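Local coordinates for protein Alpha/beta hydrolase (Legionella pneumophila subsp. pneumophila str. Philadelphia 1, PDB 4EZI) that has the alpha/beta hydrolase fold and is of unproven function, though it may act as a lipase on triacylglycerols, at residues T21-L26 with Y99-A104; V37-L41 with P67-G72; L57-S61 with L119-E125; Y131-E135 with N298-Y302; S192-S198 with A308-G314. All coordinates share one frame; numbering follows the deposited sequence. Where two conformers were deposited one is given.

Contact 1 of 5, residues T21-L26 with Y99-A104; sequences TAEIAL and YIYLAA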
# COMPACT_ATOMS: atom_id res chain seq x y z
N THR A 21 14.54 12.34 16.35
CA THR A 21 13.66 12.71 15.23
C THR A 21 12.41 11.82 15.20
O THR A 21 11.29 12.31 15.01
CB THR A 21 14.43 12.63 13.90
OG1 THR A 21 15.63 13.41 14.00
CG2 THR A 21 13.60 13.11 12.74
N ALA A 22 12.60 10.53 15.48
CA ALA A 22 11.50 9.59 15.55
C ALA A 22 10.52 9.95 16.65
O ALA A 22 9.31 9.90 16.44
CB ALA A 22 12.04 8.14 15.74
N GLU A 23 11.04 10.29 17.83
CA GLU A 23 10.19 10.65 18.97
C GLU A 23 9.32 11.85 18.65
O GLU A 23 8.13 11.87 18.96
CB GLU A 23 11.04 10.92 20.21
CG GLU A 23 10.22 11.19 21.46
CD GLU A 23 11.01 11.00 22.74
OE1 GLU A 23 12.17 10.52 22.67
OE2 GLU A 23 10.48 11.32 23.82
N ILE A 24 9.89 12.85 18.01
CA ILE A 24 9.13 14.04 17.59
C ILE A 24 8.02 13.66 16.64
O ILE A 24 6.89 14.15 16.76
CB ILE A 24 10.07 15.08 16.94
CG1 ILE A 24 11.01 15.67 18.02
CG2 ILE A 24 9.31 16.20 16.22
CD1 ILE A 24 12.26 16.35 17.50
N ALA A 25 8.30 12.76 15.70
CA ALA A 25 7.29 12.35 14.74
C ALA A 25 6.16 11.57 15.41
O ALA A 25 4.98 11.77 15.08
CB ALA A 25 7.93 11.52 13.65
N LEU A 26 6.51 10.69 16.35
CA LEU A 26 5.48 9.90 17.03
C LEU A 26 4.56 10.79 17.87
O LEU A 26 3.38 10.56 17.95
CB LEU A 26 6.14 8.85 17.93
CG LEU A 26 6.89 7.72 17.22
CD1 LEU A 26 7.85 6.98 18.17
CD2 LEU A 26 5.92 6.72 16.58
N TYR A 99 7.97 9.89 8.13
CA TYR A 99 8.69 9.64 9.35
C TYR A 99 7.95 8.67 10.27
O TYR A 99 8.59 7.86 10.95
CB TYR A 99 8.94 10.93 10.12
CG TYR A 99 10.03 11.86 9.59
CD1 TYR A 99 10.68 11.64 8.38
CD2 TYR A 99 10.38 12.97 10.32
CE1 TYR A 99 11.67 12.50 7.97
CE2 TYR A 99 11.37 13.82 9.91
CZ TYR A 99 12.01 13.58 8.73
OH TYR A 99 13.03 14.42 8.32
N ILE A 100 6.63 8.77 10.34
CA ILE A 100 5.90 7.96 11.30
C ILE A 100 6.10 6.46 11.06
O ILE A 100 6.11 5.68 12.02
CB ILE A 100 4.38 8.33 11.30
CG1 ILE A 100 3.69 7.81 12.52
CG2 ILE A 100 3.69 7.93 10.00
CD1 ILE A 100 4.16 8.47 13.84
N TYR A 101 6.24 6.05 9.80
CA TYR A 101 6.42 4.64 9.47
C TYR A 101 7.77 4.14 9.95
O TYR A 101 7.87 3.09 10.57
CB TYR A 101 6.22 4.37 7.97
CG TYR A 101 4.95 5.01 7.49
CD1 TYR A 101 3.73 4.47 7.82
CD2 TYR A 101 4.97 6.19 6.77
CE1 TYR A 101 2.52 5.11 7.48
CE2 TYR A 101 3.80 6.84 6.43
CZ TYR A 101 2.58 6.30 6.78
OH TYR A 101 1.43 6.98 6.43
N LEU A 102 8.80 4.94 9.72
CA LEU A 102 10.14 4.62 10.24
C LEU A 102 10.17 4.59 11.77
O LEU A 102 10.73 3.69 12.38
CB LEU A 102 11.17 5.62 9.74
CG LEU A 102 11.39 5.67 8.24
CD1 LEU A 102 12.51 6.66 7.96
CD2 LEU A 102 11.75 4.28 7.67
N ALA A 103 9.53 5.59 12.38
CA ALA A 103 9.55 5.72 13.82
C ALA A 103 8.88 4.53 14.49
O ALA A 103 9.39 3.98 15.47
CB ALA A 103 8.91 7.04 14.23
N ALA A 104 7.71 4.16 13.99
CA ALA A 104 6.94 3.09 14.60
C ALA A 104 7.59 1.72 14.37
O ALA A 104 7.78 0.95 15.31
CB ALA A 104 5.49 3.13 14.07

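Contact 2 of 5, residues V37-L41 with P67-G72; sequences VHYDL and PIHPVG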
# COMPACT_ATOMS: atom_id res chain seq x y z
N VAL A 37 10.89 4.53 21.83
CA VAL A 37 11.95 4.48 20.82
C VAL A 37 13.21 3.86 21.43
O VAL A 37 13.61 4.21 22.54
CB VAL A 37 12.26 5.87 20.19
CG1 VAL A 37 10.99 6.52 19.66
CG2 VAL A 37 12.96 6.81 21.16
N HIS A 38 13.81 2.93 20.69
CA HIS A 38 14.99 2.19 21.14
C HIS A 38 16.20 2.30 20.21
O HIS A 38 17.30 1.95 20.65
CB HIS A 38 14.66 0.69 21.29
CG HIS A 38 13.51 0.41 22.20
ND1 HIS A 38 13.63 0.44 23.58
CD2 HIS A 38 12.22 0.06 21.94
CE1 HIS A 38 12.46 0.13 24.12
NE2 HIS A 38 11.60 -0.11 23.15
N TYR A 39 16.02 2.75 18.96
CA TYR A 39 17.07 2.69 17.93
C TYR A 39 17.17 3.94 17.11
O TYR A 39 16.17 4.65 16.94
CB TYR A 39 16.76 1.55 16.95
CG TYR A 39 16.77 0.21 17.63
CD1 TYR A 39 17.96 -0.35 18.04
CD2 TYR A 39 15.60 -0.48 17.88
CE1 TYR A 39 17.98 -1.56 18.68
CE2 TYR A 39 15.60 -1.71 18.52
CZ TYR A 39 16.81 -2.25 18.91
OH TYR A 39 16.82 -3.47 19.56
N ASP A 40 18.39 4.18 16.61
CA ASP A 40 18.61 5.04 15.45
C ASP A 40 18.61 4.13 14.21
O ASP A 40 18.97 2.95 14.31
CB ASP A 40 19.95 5.78 15.58
CG ASP A 40 20.10 6.48 16.89
OD1 ASP A 40 19.27 7.32 17.20
OD2 ASP A 40 21.08 6.19 17.63
N LEU A 41 18.24 4.67 13.04
CA LEU A 41 18.26 3.89 11.79
C LEU A 41 19.27 4.45 10.81
O LEU A 41 19.48 5.66 10.76
CB LEU A 41 16.88 3.90 11.10
CG LEU A 41 15.65 3.72 11.97
CD1 LEU A 41 14.38 3.82 11.13
CD2 LEU A 41 15.73 2.39 12.73
N PRO A 67 17.80 -0.61 11.70
CA PRO A 67 18.21 -0.29 13.08
C PRO A 67 19.71 -0.52 13.29
O PRO A 67 20.24 -1.56 12.92
CB PRO A 67 17.37 -1.24 13.93
CG PRO A 67 16.14 -1.49 13.12
CD PRO A 67 16.60 -1.48 11.69
N ILE A 68 20.35 0.46 13.89
CA ILE A 68 21.77 0.41 14.18
C ILE A 68 21.90 -0.20 15.62
O ILE A 68 21.18 0.16 16.54
CB ILE A 68 22.42 1.82 14.10
CG1 ILE A 68 22.20 2.46 12.71
CG2 ILE A 68 23.92 1.77 14.45
CD1 ILE A 68 22.42 4.00 12.71
N HIS A 69 22.79 -1.14 15.79
CA HIS A 69 22.98 -1.81 17.07
C HIS A 69 21.75 -2.55 17.60
O HIS A 69 21.31 -2.32 18.73
CB HIS A 69 23.46 -0.84 18.15
CG HIS A 69 24.75 -0.16 17.82
ND1 HIS A 69 25.02 1.13 18.22
CD2 HIS A 69 25.82 -0.57 17.11
CE1 HIS A 69 26.22 1.48 17.78
NE2 HIS A 69 26.72 0.47 17.10
N PRO A 70 21.21 -3.47 16.79
CA PRO A 70 20.07 -4.22 17.27
C PRO A 70 20.40 -5.06 18.52
O PRO A 70 21.49 -5.61 18.61
CB PRO A 70 19.71 -5.10 16.08
CG PRO A 70 20.92 -5.16 15.25
CD PRO A 70 21.62 -3.89 15.44
N VAL A 71 19.46 -5.12 19.45
CA VAL A 71 19.62 -5.90 20.71
C VAL A 71 19.20 -7.36 20.48
O VAL A 71 19.75 -8.31 21.06
CB VAL A 71 18.84 -5.17 21.85
CG1 VAL A 71 18.82 -5.96 23.16
CG2 VAL A 71 19.46 -3.77 22.07
N GLY A 72 18.23 -7.55 19.60
CA GLY A 72 17.79 -8.87 19.21
C GLY A 72 18.06 -9.11 17.73
O GLY A 72 18.63 -8.25 17.01
O HOH W 1 16.52 -5.73 18.10

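Contact 3 of 5, residues L57-S61 with L119-E125; sequences LTIAS and LGLGDNE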
# COMPACT_ATOMS: atom_id res chain seq x y z
N LEU A 57 11.25 -5.48 -18.38
CA LEU A 57 12.08 -5.04 -17.28
C LEU A 57 11.91 -3.54 -17.06
O LEU A 57 11.91 -2.76 -18.00
CB LEU A 57 13.55 -5.32 -17.59
CG LEU A 57 14.59 -4.81 -16.60
CD1 LEU A 57 14.44 -5.47 -15.27
CD2 LEU A 57 16.03 -5.03 -17.14
N THR A 58 11.78 -3.17 -15.79
CA THR A 58 11.77 -1.77 -15.37
C THR A 58 12.50 -1.66 -14.03
O THR A 58 12.50 -2.63 -13.27
CB THR A 58 10.32 -1.24 -15.31
OG1 THR A 58 10.34 0.18 -15.13
CG2 THR A 58 9.52 -1.88 -14.19
N ILE A 59 13.13 -0.52 -13.79
CA ILE A 59 13.94 -0.33 -12.58
C ILE A 59 13.16 0.59 -11.64
O ILE A 59 12.89 1.74 -11.95
CB ILE A 59 15.36 0.26 -12.89
CG1 ILE A 59 16.10 -0.60 -13.91
CG2 ILE A 59 16.13 0.43 -11.60
CD1 ILE A 59 16.23 -2.04 -13.58
N ALA A 60 12.79 0.04 -10.49
CA ALA A 60 11.95 0.73 -9.51
C ALA A 60 12.77 1.09 -8.27
O ALA A 60 13.92 0.67 -8.14
CB ALA A 60 10.75 -0.17 -9.15
N SER A 61 12.18 1.89 -7.38
CA SER A 61 12.89 2.41 -6.21
C SER A 61 12.13 2.19 -4.92
O SER A 61 10.92 1.92 -4.93
CB SER A 61 13.21 3.90 -6.43
OG SER A 61 12.05 4.68 -6.73
N LEU A 119 5.69 1.28 -8.98
CA LEU A 119 5.93 1.70 -10.36
C LEU A 119 5.30 3.05 -10.64
O LEU A 119 4.24 3.41 -10.10
CB LEU A 119 5.38 0.66 -11.32
CG LEU A 119 5.98 -0.73 -11.23
CD1 LEU A 119 5.39 -1.60 -12.35
CD2 LEU A 119 7.50 -0.71 -11.28
N GLY A 120 5.94 3.81 -11.52
CA GLY A 120 5.47 5.12 -11.92
C GLY A 120 5.74 6.23 -10.92
O GLY A 120 5.36 7.37 -11.16
N LEU A 121 6.40 5.90 -9.81
CA LEU A 121 6.67 6.86 -8.75
C LEU A 121 8.16 6.76 -8.40
O LEU A 121 8.88 5.86 -8.84
CB LEU A 121 5.81 6.60 -7.52
CG LEU A 121 4.31 6.62 -7.78
CD1 LEU A 121 3.56 6.10 -6.55
CD2 LEU A 121 3.78 8.00 -8.17
N GLY A 122 8.64 7.69 -7.59
CA GLY A 122 10.06 7.71 -7.23
C GLY A 122 10.94 7.85 -8.45
O GLY A 122 10.69 8.70 -9.31
N ASP A 123 11.94 6.99 -8.53
CA ASP A 123 12.91 7.03 -9.63
C ASP A 123 12.45 6.24 -10.85
O ASP A 123 13.12 6.24 -11.87
CB ASP A 123 14.25 6.42 -9.18
CG ASP A 123 14.95 7.16 -8.04
OD1 ASP A 123 14.63 8.31 -7.74
OD2 ASP A 123 15.91 6.54 -7.49
N ASN A 124 11.32 5.52 -10.76
CA ASN A 124 10.92 4.63 -11.86
C ASN A 124 10.56 5.41 -13.11
O ASN A 124 9.87 6.41 -13.05
CB ASN A 124 9.74 3.78 -11.42
CG ASN A 124 9.31 2.81 -12.49
OD1 ASN A 124 8.17 2.88 -12.96
ND2 ASN A 124 10.18 1.87 -12.85
N GLU A 125 11.00 4.92 -14.26
CA GLU A 125 10.86 5.68 -15.49
C GLU A 125 9.47 5.61 -16.12
O GLU A 125 9.16 6.42 -16.98
CB GLU A 125 11.92 5.25 -16.51
CG GLU A 125 11.65 3.90 -17.10
CD GLU A 125 12.57 3.56 -18.26
OE1 GLU A 125 13.05 4.48 -18.96
OE2 GLU A 125 12.79 2.36 -18.49
O HOH W 2 13.30 3.18 -14.25
O HOH W 3 13.58 1.27 -16.16
O HOH W 4 9.68 3.11 -8.13

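Contact 4 of 5, residues Y131-E135 with N298-Y302; sequences YVQAE and NFNHY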
# COMPACT_ATOMS: atom_id res chain seq x y z
N TYR A 131 -2.34 2.06 -10.82
CA TYR A 131 -2.99 2.33 -9.54
C TYR A 131 -3.99 1.23 -9.19
O TYR A 131 -4.92 0.92 -9.95
CB TYR A 131 -3.68 3.68 -9.64
CG TYR A 131 -4.39 4.13 -8.38
CD1 TYR A 131 -3.75 4.15 -7.14
CD2 TYR A 131 -5.70 4.52 -8.42
CE1 TYR A 131 -4.40 4.59 -6.00
CE2 TYR A 131 -6.36 4.99 -7.30
CZ TYR A 131 -5.71 5.00 -6.10
OH TYR A 131 -6.42 5.45 -5.00
N VAL A 132 -3.82 0.62 -8.03
CA VAL A 132 -4.70 -0.49 -7.60
C VAL A 132 -4.76 -1.57 -8.71
O VAL A 132 -5.81 -2.14 -8.94
CB VAL A 132 -6.11 -0.04 -7.11
CG1 VAL A 132 -6.67 -1.10 -6.14
CG2 VAL A 132 -6.06 1.32 -6.45
N GLN A 133 -3.59 -1.85 -9.29
CA GLN A 133 -3.42 -2.95 -10.25
C GLN A 133 -2.66 -4.07 -9.55
O GLN A 133 -1.47 -3.94 -9.23
CB GLN A 133 -2.73 -2.46 -11.52
CG GLN A 133 -3.62 -1.49 -12.32
CD GLN A 133 -3.00 -0.99 -13.63
OE1 GLN A 133 -2.21 -1.69 -14.25
NE2 GLN A 133 -3.35 0.22 -14.03
N ALA A 134 -3.39 -5.15 -9.26
CA ALA A 134 -2.90 -6.20 -8.41
C ALA A 134 -1.59 -6.81 -8.89
O ALA A 134 -0.68 -7.04 -8.09
CB ALA A 134 -3.94 -7.31 -8.28
N GLU A 135 -1.48 -7.10 -10.18
CA GLU A 135 -0.32 -7.85 -10.64
C GLU A 135 1.00 -7.18 -10.31
O GLU A 135 1.93 -7.82 -9.81
CB GLU A 135 -0.44 -8.06 -12.14
CG GLU A 135 0.73 -8.77 -12.82
CD GLU A 135 1.05 -10.14 -12.27
OE1 GLU A 135 0.10 -10.89 -11.93
OE2 GLU A 135 2.27 -10.48 -12.21
N ASN A 298 -8.85 -8.34 -11.50
CA ASN A 298 -7.89 -7.41 -10.92
C ASN A 298 -8.16 -7.12 -9.46
O ASN A 298 -7.24 -7.09 -8.65
CB ASN A 298 -7.86 -6.11 -11.72
CG ASN A 298 -6.94 -5.09 -11.07
OD1 ASN A 298 -5.72 -5.31 -11.00
ND2 ASN A 298 -7.52 -4.01 -10.55
N PHE A 299 -9.43 -6.86 -9.12
CA PHE A 299 -9.73 -6.28 -7.83
C PHE A 299 -9.89 -7.28 -6.71
O PHE A 299 -9.62 -6.94 -5.58
CB PHE A 299 -10.99 -5.40 -7.88
CG PHE A 299 -10.89 -4.16 -7.07
CD1 PHE A 299 -10.24 -3.04 -7.56
CD2 PHE A 299 -11.43 -4.09 -5.80
CE1 PHE A 299 -10.17 -1.88 -6.82
CE2 PHE A 299 -11.34 -2.94 -5.05
CZ PHE A 299 -10.71 -1.84 -5.56
N ASN A 300 -10.42 -8.47 -7.01
CA ASN A 300 -10.93 -9.39 -5.96
C ASN A 300 -9.88 -10.39 -5.52
O ASN A 300 -9.58 -11.34 -6.24
CB ASN A 300 -12.19 -10.09 -6.45
CG ASN A 300 -13.36 -9.13 -6.63
OD1 ASN A 300 -13.33 -7.99 -6.14
ND2 ASN A 300 -14.42 -9.59 -7.31
N HIS A 301 -9.31 -10.14 -4.36
CA HIS A 301 -8.24 -10.95 -3.79
C HIS A 301 -8.49 -11.21 -2.32
O HIS A 301 -7.70 -10.87 -1.46
CB HIS A 301 -6.89 -10.26 -4.02
CG HIS A 301 -6.55 -10.12 -5.47
ND1 HIS A 301 -5.87 -11.09 -6.18
CD2 HIS A 301 -6.82 -9.13 -6.36
CE1 HIS A 301 -5.75 -10.71 -7.44
NE2 HIS A 301 -6.33 -9.53 -7.58
N TYR A 302 -9.61 -11.84 -2.04
CA TYR A 302 -9.96 -12.15 -0.67
C TYR A 302 -10.43 -13.59 -0.54
O TYR A 302 -11.10 -13.92 0.43
CB TYR A 302 -11.00 -11.16 -0.13
CG TYR A 302 -12.21 -11.00 -1.03
CD1 TYR A 302 -13.25 -11.89 -0.94
CD2 TYR A 302 -12.28 -9.99 -1.99
CE1 TYR A 302 -14.37 -11.79 -1.78
CE2 TYR A 302 -13.40 -9.88 -2.83
CZ TYR A 302 -14.43 -10.79 -2.71
OH TYR A 302 -15.55 -10.71 -3.54
O HOH W 5 -3.85 -7.07 -11.96

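Contact 5 of 5, residues S192-S198 with A308-G314; sequences SAVAPGS and APLLLVG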
# COMPACT_ATOMS: atom_id res chain seq x y z
N SER A 192 5.35 -14.22 8.67
CA SER A 192 5.02 -14.30 10.11
C SER A 192 3.67 -13.70 10.47
O SER A 192 2.98 -14.21 11.34
CB SER A 192 6.12 -13.64 10.96
OG SER A 192 7.41 -14.11 10.60
N ALA A 193 3.29 -12.61 9.82
CA ALA A 193 2.01 -11.95 10.13
C ALA A 193 1.75 -10.91 9.06
O ALA A 193 2.68 -10.32 8.50
CB ALA A 193 2.03 -11.29 11.49
N VAL A 194 0.47 -10.65 8.81
CA VAL A 194 0.01 -9.76 7.74
C VAL A 194 -1.12 -8.90 8.31
O VAL A 194 -2.07 -9.44 8.88
CB VAL A 194 -0.46 -10.58 6.52
CG1 VAL A 194 -0.90 -9.64 5.40
CG2 VAL A 194 0.66 -11.48 6.04
N ALA A 195 -1.07 -7.58 8.11
CA ALA A 195 -2.06 -6.68 8.67
C ALA A 195 -2.37 -5.53 7.69
O ALA A 195 -1.88 -4.41 7.84
CB ALA A 195 -1.61 -6.14 10.03
N PRO A 196 -3.20 -5.77 6.66
CA PRO A 196 -3.64 -4.70 5.78
C PRO A 196 -4.53 -3.73 6.53
O PRO A 196 -5.49 -4.15 7.16
CB PRO A 196 -4.42 -5.44 4.69
CG PRO A 196 -4.94 -6.61 5.38
CD PRO A 196 -3.84 -7.05 6.31
N GLY A 197 -4.24 -2.44 6.39
CA GLY A 197 -4.98 -1.38 7.02
C GLY A 197 -5.89 -0.66 6.05
O GLY A 197 -5.47 -0.22 4.98
N SER A 198 -7.17 -0.57 6.42
CA SER A 198 -8.19 0.18 5.68
C SER A 198 -8.09 -0.07 4.17
O SER A 198 -8.05 0.87 3.37
CB SER A 198 -8.11 1.67 6.01
OG SER A 198 -8.33 1.84 7.41
N ALA A 308 -0.21 -17.20 6.93
CA ALA A 308 0.26 -16.51 8.11
C ALA A 308 -0.94 -15.91 8.82
O ALA A 308 -1.97 -15.65 8.18
CB ALA A 308 1.23 -15.39 7.74
N PRO A 309 -0.81 -15.65 10.12
CA PRO A 309 -1.83 -14.88 10.82
C PRO A 309 -2.15 -13.58 10.10
O PRO A 309 -1.22 -12.88 9.64
CB PRO A 309 -1.18 -14.61 12.19
CG PRO A 309 -0.21 -15.73 12.37
CD PRO A 309 0.29 -16.09 11.01
N LEU A 310 -3.43 -13.26 10.05
CA LEU A 310 -3.95 -12.18 9.23
C LEU A 310 -4.93 -11.32 10.03
O LEU A 310 -5.92 -11.84 10.55
CB LEU A 310 -4.64 -12.75 7.99
CG LEU A 310 -5.34 -11.78 7.05
CD1 LEU A 310 -4.34 -10.82 6.42
CD2 LEU A 310 -6.10 -12.57 5.98
N LEU A 311 -4.65 -10.02 10.06
CA LEU A 311 -5.50 -9.05 10.73
C LEU A 311 -6.00 -8.02 9.71
O LEU A 311 -5.20 -7.31 9.15
CB LEU A 311 -4.73 -8.31 11.84
CG LEU A 311 -5.47 -7.15 12.50
CD1 LEU A 311 -6.71 -7.61 13.22
CD2 LEU A 311 -4.58 -6.32 13.42
N LEU A 312 -7.31 -7.93 9.50
CA LEU A 312 -7.88 -6.90 8.65
C LEU A 312 -8.31 -5.78 9.59
O LEU A 312 -9.27 -5.95 10.35
CB LEU A 312 -9.09 -7.44 7.87
CG LEU A 312 -8.91 -8.77 7.14
CD1 LEU A 312 -10.18 -9.06 6.32
CD2 LEU A 312 -7.62 -8.79 6.28
N VAL A 313 -7.59 -4.67 9.58
CA VAL A 313 -7.82 -3.60 10.55
C VAL A 313 -8.14 -2.28 9.85
O VAL A 313 -7.42 -1.85 8.95
CB VAL A 313 -6.64 -3.49 11.56
CG1 VAL A 313 -5.26 -3.42 10.85
CG2 VAL A 313 -6.86 -2.34 12.51
N GLY A 314 -9.21 -1.63 10.30
CA GLY A 314 -9.71 -0.42 9.69
C GLY A 314 -10.59 0.34 10.65
O GLY A 314 -10.42 0.23 11.87

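Contact 1 of 5, residues T21-L26 with Y99-A104
Alanine meets alanine where helices 19-27 and 99-108 come closest: Ala-22 CB lies 3.6 Å from Ala-103 CB, and the two CA atoms are only 4.7 Å apart. The short segment axes approach to 8.6 Å at -114°, and no hydrogen bond joins them, so the contact rests on apolar packing. Leu-26 also packs on the methyl of Ala-103: its CG sits 3.7 Å from Ala-103 CB, while its CD2 reaches on to Ile-100 CD1. That end of Ile-100 can come across because CG1 stands anti to the backbone N (chi1 -164°), and Ile-100 CD1 also rests 3.6 Å from the carbonyl oxygen of Ala-25.

A second group of contacts involves the tyrosine. Ala-25 CB touches Tyr-99 CB at 3.7 Å and lies near the ring plane, at its edge. Thr-21 brings up its methyl: CG2 is 3.7 Å from Tyr-99 CE2 in an oblique approach, leaving OG1 to hydrogen-bond with Ser-18. Phe-17 meets the same tyrosine ring edge-to-face.

Behind helix 99-108, Leu-102 packs on Leu-63, Ala-65 and Met-115 of the sheet. What results is a layered packing of an N-terminal helix on a sheet-covering helix, joined through small alanines, within the alpha/beta hydrolase fold.

Contact 2 of 5, residues V37-L41 with P67-G72
At one end of the antiparallel part of the sheet, where strand 41-51 begins and strand 57-67 ends, Leu-41 and Pro-67 form a non-hydrogen-bonded antiparallel pair with CA atoms 4.4 Å apart. Just beyond it the backbone is tied once: Ile-68 N donates to Asp-40 O at 2.9 Å, with an N-H...O angle of 169°. The same oxygen receives a CA-H...O contact from Pro-67, and Ile-68 brings CG1 close to it. The tip of that side chain goes further, Ile-68 CD1 lying 3.7 Å from Leu-41 C. Within the pair, on the face that both side chains share, Leu-41 CD2 packs against Pro-67 CG at 3.9 Å, and Leu-41 leans further in on Leu-102 and Phe-17.

These two strands are neighbours in the sheet of the alpha/beta hydrolase fold, and here their ends part into loops that Tyr-39 bridges. Its CG is turned anti to its own carbonyl carbon (chi1 -62°), which sends the ring along segment 67-72. Pro-67 CB sits over one ring face, 4.0 Å from Tyr-39 CG. The edge follows the backbone of the loop: Tyr-39 CE1 comes within 3.4 Å of His-69 O, which lies in the ring plane. At the end of the ring, Val-71 CB is 3.5 Å from Tyr-39 OH, the two side chains crossing at about a right angle. A water hydrogen-bonded to Tyr-39 OH, at 2.7 Å, also accepts from Gly-72 N, carrying the link past the valine.

Contact 3 of 5, residues L57-S61 with L119-E125
Asn-124 extends its amide to Thr-58 because CG stands anti to the backbone N (chi1 -179°), while Thr-58 holds OG1 anti to its own N (chi1 -170°); the two side chains meet at about a right angle. Both bonds from Asn-124 ND2 run close to the amide plane. One goes to Thr-58 OG1 at 2.8 Å; the other, straighter at 171°, reaches Ile-59 O at 2.9 Å, with the donor standing well above that carbonyl's plane rather than on a lone pair. The opposite end of the amide works inside the loop, where Asn-124 OD1 accepts from Gly-120 N at 2.8 Å. Together these three bonds tie strand 57-67 to the loop after strand 112-116 and fix the rotation of the amide.

Further along, a type II' turn from Leu-121 to Asn-124 presents Asp-123 N to Ser-61 OG, 2.9 Å away. That hydroxyl also hydrogen-bonds Asp-117, and Gly-122 CA lies 3.7 Å from Ser-61 OG. Beside the polar groups, Leu-119 CD2 packs on the methyls of Thr-58, at 3.7 Å from CG2, and of Ala-60. Two waters join the backbones, one linking Ile-59 O to Glu-125 N, another Ser-61 N to Leu-121 O.

Asp-123 turns its carboxylate to Lys-45 and Arg-93, salt bridges that probably keep it ionised. The chemistry implies a loop held to the sheet chiefly by directed polar bonds to mostly buried groups, with the leucine adding only a small apolar patch.

Contact 4 of 5, residues Y131-E135 with N298-Y302
The backbones of Ala-134, at the start of helix 134-154, and Asn-298, in the last turn of helix 292-299, come within 5.7 Å at their CA atoms. Asn-298 does most of the joining. Its CG lies anti to the backbone N (chi1 176°), which swings the amide across to the other segment, where it pairs with two backbone groups at once. Asn-298 ND2 donates to Val-132 O at 3.0 Å and 173°, in the carbonyl plane and close to the amide's own plane. Asn-298 OD1 accepts from Ala-134 N at 2.9 Å, and also from a water that in turn accepts from Glu-135 N. With a bond at each end, the amide cannot easily flip, and the first N-H groups of the helix find acceptors from outside it.

Ala-134 sets its methyl against Asn-298 and His-301: Ala-134 CB is 3.3 Å from His-301 NE2 and equally near Asn-298 O. That imidazole is steadied from both ends, by a weak bond from NE2 to Asn-298 O in the ring plane and by ND1 on Glu-180. On the apolar side, Val-132 CG1 meets Phe-299 CE1 obliquely at 3.6 Å, in company with Phe-173, whose side chain touches both.

Val-132 N is held by Glu-170 OE2, at the start of helix 170-185; a PEG fragment nearby is probably from the crystallisation liquor. This is a helix N-terminus fastened by a side-chain amide from the end of another helix, in the alpha/beta hydrolase fold, probably not far from the nucleophile elbow that precedes helix 170-185.

Contact 5 of 5, residues S192-S198 with A308-G314
Val-194 and Leu-310 stand side by side in neighbouring parallel strands, 193-197 and 310-314, of the central alpha/beta hydrolase sheet; the segment axes run 4.7 Å apart at 13°. Leu-310 is the side chain to follow. Its CB meets nothing of the other strand closely, and CG, anti to the backbone N (chi1 176°), leads the branch back toward it. CD1 does the touching: Leu-310 CD1 lies 3.8 Å from Val-194 CG1, crossing that side chain obliquely, close to Val-194 O, and 3.8 Å from Pro-196 CD in the proline conformer modelled here, where the two side chains meet at about a right angle. Leu-312 continues the row on the same flank, its CD2 resting 3.6 Å from CG of that Pro-196 conformer. Helix 170-185 closes over this flank, with Thr-175 and Phe-179 against Val-194 and Ile-176 against Pro-196. On the other flank, Ala-193 and Leu-311 pack on helix 355-370.

The backbones are joined by four hydrogen bonds. Val-194 gives its N to Pro-309 O and takes Leu-311 N on its own O, both at 2.9 Å. Pro-196 has no N-H to offer; its O accepts from Val-313 N in a longer bond of 3.2 Å. CA-H...O contacts from Ala-193, Ala-195, Gly-197 and Leu-310 lie between.

At the C-terminal ends of the strands Ser-198 touches Asp-318 and His-351, which with Ser-169 probably form the catalytic triad. There Ser-198 N closes the pairing on Val-313 O at 2.8 Å, the donor tilted 19° from the carbonyl plane.

In the fold
Contacts 1, 3, 4 and 5 are largely buried, whereas contact 2, about 25 Å from the chain centre, is partly open at its loops. Contacts 3 and 5 reach the same sheet on opposite sides of the chain's centre: one ties a loop to an antiparallel strand by side-chain amide and hydroxyl, the other pairs parallel strands by backbone bonds. Contacts 1 and 2 touch through Leu-26 and Val-37, contact 2 being nested within the loop closed by contact 1; the helix pair has no hydrogen bond and is mainly apolar, the strand ends mixed. Contacts 4 and 5 share the run from helix 292-299 into strand 310-314, and contact 5 ends beside the presumed catalytic residues.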